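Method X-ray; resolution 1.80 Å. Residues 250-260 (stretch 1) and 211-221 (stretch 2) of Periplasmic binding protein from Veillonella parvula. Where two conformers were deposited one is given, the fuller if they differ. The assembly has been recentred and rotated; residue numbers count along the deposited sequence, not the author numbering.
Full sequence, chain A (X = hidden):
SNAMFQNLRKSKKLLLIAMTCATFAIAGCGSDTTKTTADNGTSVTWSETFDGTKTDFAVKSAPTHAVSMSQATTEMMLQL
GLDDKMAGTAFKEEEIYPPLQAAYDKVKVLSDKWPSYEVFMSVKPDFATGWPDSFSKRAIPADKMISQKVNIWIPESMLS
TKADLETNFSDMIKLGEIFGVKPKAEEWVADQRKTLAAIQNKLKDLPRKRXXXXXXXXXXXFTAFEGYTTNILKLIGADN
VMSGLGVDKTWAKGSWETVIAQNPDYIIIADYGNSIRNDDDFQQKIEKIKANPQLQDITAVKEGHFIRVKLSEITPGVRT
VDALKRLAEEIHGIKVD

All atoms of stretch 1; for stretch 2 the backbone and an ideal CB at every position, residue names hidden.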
# COMPACT_ATOMS: atom_id res chain seq x y z
N THR A 250 -1.02 0.18 -12.47
CA THR A 250 -0.17 0.15 -11.29
C THR A 250 0.89 -0.93 -11.43
O THR A 250 2.06 -0.68 -11.17
CB THR A 250 -0.98 -0.10 -10.01
OG1 THR A 250 -1.86 -1.21 -10.21
CG2 THR A 250 -1.80 1.12 -9.64
N TRP A 251 0.47 -2.13 -11.85
CA TRP A 251 1.36 -3.30 -11.95
C TRP A 251 1.04 -4.12 -13.19
O TRP A 251 -0.12 -4.31 -13.52
CB TRP A 251 1.18 -4.23 -10.73
CG TRP A 251 1.49 -3.57 -9.41
CD1 TRP A 251 0.62 -2.89 -8.60
CD2 TRP A 251 2.77 -3.52 -8.75
NE1 TRP A 251 1.27 -2.42 -7.48
CE2 TRP A 251 2.59 -2.80 -7.55
CE3 TRP A 251 4.04 -4.03 -9.05
CZ2 TRP A 251 3.65 -2.56 -6.65
CZ3 TRP A 251 5.08 -3.80 -8.16
CH2 TRP A 251 4.87 -3.07 -6.97
N ALA A 252 2.07 -4.63 -13.86
CA ALA A 252 1.88 -5.49 -15.02
C ALA A 252 3.20 -6.13 -15.38
O ALA A 252 4.23 -5.78 -14.82
CB ALA A 252 1.37 -4.68 -16.21
N LYS A 253 3.16 -7.04 -16.33
CA LYS A 253 4.38 -7.64 -16.83
C LYS A 253 5.16 -6.63 -17.67
O LYS A 253 4.57 -5.88 -18.45
CB LYS A 253 4.06 -8.88 -17.67
CG LYS A 253 3.88 -10.16 -16.87
CD LYS A 253 4.29 -11.38 -17.69
CE LYS A 253 4.28 -12.66 -16.85
NZ LYS A 253 2.90 -13.01 -16.42
N GLY A 254 6.47 -6.62 -17.51
CA GLY A 254 7.35 -5.80 -18.34
C GLY A 254 8.22 -6.72 -19.18
O GLY A 254 8.10 -7.94 -19.10
N SER A 255 9.09 -6.12 -19.99
CA SER A 255 10.09 -6.87 -20.74
C SER A 255 11.47 -6.52 -20.20
O SER A 255 11.73 -5.37 -19.86
CB SER A 255 10.02 -6.52 -22.23
OG SER A 255 8.87 -7.09 -22.83
N TRP A 256 12.35 -7.52 -20.09
CA TRP A 256 13.72 -7.26 -19.67
C TRP A 256 14.42 -6.31 -20.66
O TRP A 256 15.27 -5.55 -20.25
CB TRP A 256 14.52 -8.57 -19.56
CG TRP A 256 14.23 -9.40 -18.31
CD1 TRP A 256 13.82 -10.70 -18.28
CD2 TRP A 256 14.35 -8.98 -16.94
NE1 TRP A 256 13.67 -11.12 -16.97
CE2 TRP A 256 13.99 -10.08 -16.13
CE3 TRP A 256 14.71 -7.78 -16.32
CZ2 TRP A 256 13.99 -10.02 -14.74
CZ3 TRP A 256 14.71 -7.72 -14.94
CH2 TRP A 256 14.35 -8.83 -14.16
N GLU A 257 14.06 -6.39 -21.94
CA GLU A 257 14.63 -5.48 -22.95
C GLU A 257 14.45 -4.03 -22.53
O GLU A 257 15.36 -3.21 -22.66
CB GLU A 257 14.00 -5.70 -24.33
CG GLU A 257 14.51 -6.94 -25.03
CD GLU A 257 14.00 -8.23 -24.39
OE1 GLU A 257 12.92 -8.19 -23.76
OE2 GLU A 257 14.68 -9.27 -24.52
N THR A 258 13.27 -3.73 -21.99
CA THR A 258 12.95 -2.37 -21.60
C THR A 258 13.78 -1.96 -20.38
O THR A 258 14.31 -0.85 -20.32
CB THR A 258 11.45 -2.24 -21.28
OG1 THR A 258 10.70 -2.59 -22.44
CG2 THR A 258 11.12 -0.81 -20.88
N VAL A 259 13.91 -2.87 -19.42
CA VAL A 259 14.71 -2.60 -18.23
C VAL A 259 16.17 -2.38 -18.61
O VAL A 259 16.82 -1.46 -18.10
CB VAL A 259 14.61 -3.77 -17.25
CG1 VAL A 259 15.38 -3.45 -15.96
CG2 VAL A 259 13.14 -4.09 -16.97
N ILE A 260 16.68 -3.24 -19.48
CA ILE A 260 18.05 -3.10 -19.94
C ILE A 260 18.28 -1.75 -20.63
O ILE A 260 19.30 -1.09 -20.38
CB ILE A 260 18.42 -4.24 -20.92
CG1 ILE A 260 18.44 -5.59 -20.17
CG2 ILE A 260 19.78 -4.00 -21.53
CD1 ILE A 260 18.43 -6.79 -21.13
N UNK A 211 15.34 3.94 -10.84
CA UNK A 211 15.09 2.68 -10.13
C UNK A 211 14.13 1.75 -10.89
O UNK A 211 13.34 2.19 -11.71
CB UNK A 211 14.52 2.98 -8.74
N UNK A 212 14.23 0.46 -10.62
CA UNK A 212 13.33 -0.52 -11.20
C UNK A 212 12.76 -1.34 -10.05
O UNK A 212 13.50 -1.80 -9.18
CB UNK A 212 14.04 -1.40 -12.23
N UNK A 213 11.44 -1.49 -10.02
CA UNK A 213 10.82 -2.29 -8.98
C UNK A 213 10.58 -3.72 -9.48
O UNK A 213 9.89 -3.94 -10.47
CB UNK A 213 9.51 -1.65 -8.53
N UNK A 214 11.16 -4.69 -8.78
CA UNK A 214 11.07 -6.09 -9.17
C UNK A 214 10.18 -6.80 -8.16
O UNK A 214 10.59 -7.05 -7.02
CB UNK A 214 12.45 -6.74 -9.25
N UNK A 215 8.95 -7.09 -8.55
CA UNK A 215 8.04 -7.80 -7.65
C UNK A 215 8.31 -9.29 -7.69
O UNK A 215 8.41 -9.95 -6.65
CB UNK A 215 6.58 -7.52 -8.02
N UNK A 216 8.42 -9.81 -8.91
CA UNK A 216 8.59 -11.23 -9.13
C UNK A 216 8.83 -11.42 -10.62
O UNK A 216 8.79 -10.46 -11.39
CB UNK A 216 7.38 -12.03 -8.64
N UNK A 217 9.08 -12.65 -11.04
CA UNK A 217 9.18 -12.92 -12.47
C UNK A 217 8.58 -14.27 -12.81
O UNK A 217 8.57 -15.18 -11.98
CB UNK A 217 10.64 -12.86 -12.93
N UNK A 218 8.07 -14.38 -14.03
CA UNK A 218 7.58 -15.65 -14.56
C UNK A 218 7.91 -15.57 -16.03
O UNK A 218 7.03 -15.35 -16.87
CB UNK A 218 6.09 -15.88 -14.30
N UNK A 219 9.20 -15.74 -16.35
CA UNK A 219 9.70 -15.46 -17.68
C UNK A 219 10.01 -13.97 -17.81
O UNK A 219 11.17 -13.58 -17.96
CB UNK A 219 8.69 -15.90 -18.74
N UNK A 220 8.96 -13.15 -17.76
CA UNK A 220 9.10 -11.70 -17.77
C UNK A 220 9.01 -11.16 -16.35
O UNK A 220 8.40 -11.79 -15.48
CB UNK A 220 8.03 -11.06 -18.66
N UNK A 221 9.62 -9.99 -16.09
CA UNK A 221 9.45 -9.42 -14.75
C UNK A 221 8.07 -8.78 -14.57
O UNK A 221 7.50 -8.25 -15.54
CB UNK A 221 10.54 -8.38 -14.48

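Position 211 lies on a strand, and its CB has nothing of stretch 1 within 5.5 Å. Extended angles favour a beta-branched residue without requiring one; the deposited residue is Val 211, which takes no part in the contact.

At position 212 CA-to-CB points toward stretch 1, and the ideal CB sits 4.5 Å from Val 259 CG1. Space remains between this valine and the indole of Trp 256, so a long aliphatic or an aromatic would suit. Phe 212 fills it, at chi1 t. Val 259 CG2 lies over the ring face, 3.5 Å from Phe 212 CE1, while Trp 256 CZ3 meets Phe 212 CE2 obliquely at 4.0 Å.

Position 213 points sideways, its ideal CB 4.9 Å from Trp 251 CZ3. Any medium apolar side chain could reach that indole. Ile 213 does so with one methyl, CG2 standing 4.0 Å from Trp 251 CZ3.

At position 214 the ideal CB touches nothing, so only a long side chain could reach the rim of Trp 256; leucine, methionine or an aromatic are all plausible. Tyr 214 is found. Its ring meets the indole rim to rim, CE1 3.6 Å from Trp 256 CH2, with the planes 22° apart.

Position 215 points toward Trp 251, its ideal CB 4.0 Å from CZ3. The visible atoms ask for little beyond a CB here, and small or polar residues would serve. In Asp 215, CB packs 4.1 Å from Trp 251 CZ3. Position 216 is out of reach of stretch 1, leaving the choice open; the deposited residue is Ser 216, and Ser 216 OG donates a 2.8 Å hydrogen bond to Asp 215 OD2.

Position 217 points toward Trp 256, its ideal CB 4.8 Å from CZ2, so apolar or long polar side chains could both fit. Glu 217 brings OE1 to the indole edge, 3.5 Å from Trp 256 CZ2; the same OE1 accepts a 2.7 Å hydrogen bond from Tyr 214 OH.

At 218 the CB points sideways, 4.5 Å from Lys 253 CE. A lysine nearby makes an acid attractive, but Asp 218 forms no salt bridge with it: its CB lies 4.4 Å from Lys 253 CE.

Position 219 is decided by its backbone. At phi/psi 84/-67 a CB would jam against the preceding carbonyl oxygen, which calls for glycine, and Gly 219 is there.

The ideal CB at 220 is tight, 3.1 Å from Gly 254 O, and 3.9 Å from Lys 253 CD. A slim polar chain able to reach Ser 255 suits. Gln 220 accepts a hydrogen bond at OE1 from Ser 255 OG, 3.2 Å away, and lays NE2 3.4 Å from Lys 253 CD.

Position 221 points toward Trp 256, with its ideal CB 3.8 Å from CZ2, and its carbonyl O accepts a 2.8 Å hydrogen bond from Gly 254 N. A compact apolar residue would suit the indole. Pro 221 covers one face, CD 3.7 Å from Trp 256 CE2.

Stretch 2, residues 211-221: VFIYDSEDGQP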
# COMPACT_ATOMS: atom_id res chain seq x y z
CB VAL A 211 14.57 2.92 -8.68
CG1 VAL A 211 15.51 3.85 -7.93
CG2 VAL A 211 13.14 3.50 -8.69
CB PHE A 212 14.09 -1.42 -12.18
CG PHE A 212 13.30 -2.61 -12.65
CD1 PHE A 212 12.22 -2.44 -13.52
CD2 PHE A 212 13.65 -3.89 -12.25
CE1 PHE A 212 11.50 -3.55 -13.97
CE2 PHE A 212 12.93 -4.99 -12.70
CZ PHE A 212 11.85 -4.82 -13.55
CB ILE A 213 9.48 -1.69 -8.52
CG1 ILE A 213 9.71 -0.30 -7.90
CG2 ILE A 213 8.83 -2.61 -7.50
CD1 ILE A 213 9.63 0.83 -8.88
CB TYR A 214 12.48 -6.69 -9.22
CG TYR A 214 12.58 -8.18 -9.53
CD1 TYR A 214 12.82 -8.63 -10.82
CD2 TYR A 214 12.48 -9.13 -8.52
CE1 TYR A 214 12.94 -9.99 -11.10
CE2 TYR A 214 12.60 -10.48 -8.79
CZ TYR A 214 12.83 -10.91 -10.08
OH TYR A 214 12.95 -12.25 -10.34
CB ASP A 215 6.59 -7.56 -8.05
CG ASP A 215 5.63 -8.34 -7.18
OD1 ASP A 215 5.17 -7.79 -6.15
OD2 ASP A 215 5.34 -9.52 -7.51
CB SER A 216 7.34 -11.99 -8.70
OG SER A 216 6.19 -11.46 -9.34
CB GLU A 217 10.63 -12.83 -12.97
CG GLU A 217 11.53 -13.96 -12.50
CD GLU A 217 12.92 -13.92 -13.15
OE1 GLU A 217 13.68 -12.96 -12.89
OE2 GLU A 217 13.24 -14.85 -13.92
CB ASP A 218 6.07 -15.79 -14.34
CG ASP A 218 5.60 -17.23 -14.38
OD1 ASP A 218 6.39 -18.12 -13.99
OD2 ASP A 218 4.45 -17.48 -14.79
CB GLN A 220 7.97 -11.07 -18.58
CG GLN A 220 8.08 -11.22 -20.09
CD GLN A 220 6.97 -10.48 -20.80
OE1 GLN A 220 7.20 -9.45 -21.43
NE2 GLN A 220 5.75 -11.00 -20.69
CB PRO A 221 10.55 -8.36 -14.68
CG PRO A 221 10.72 -7.92 -16.08
CD PRO A 221 10.48 -9.15 -16.94
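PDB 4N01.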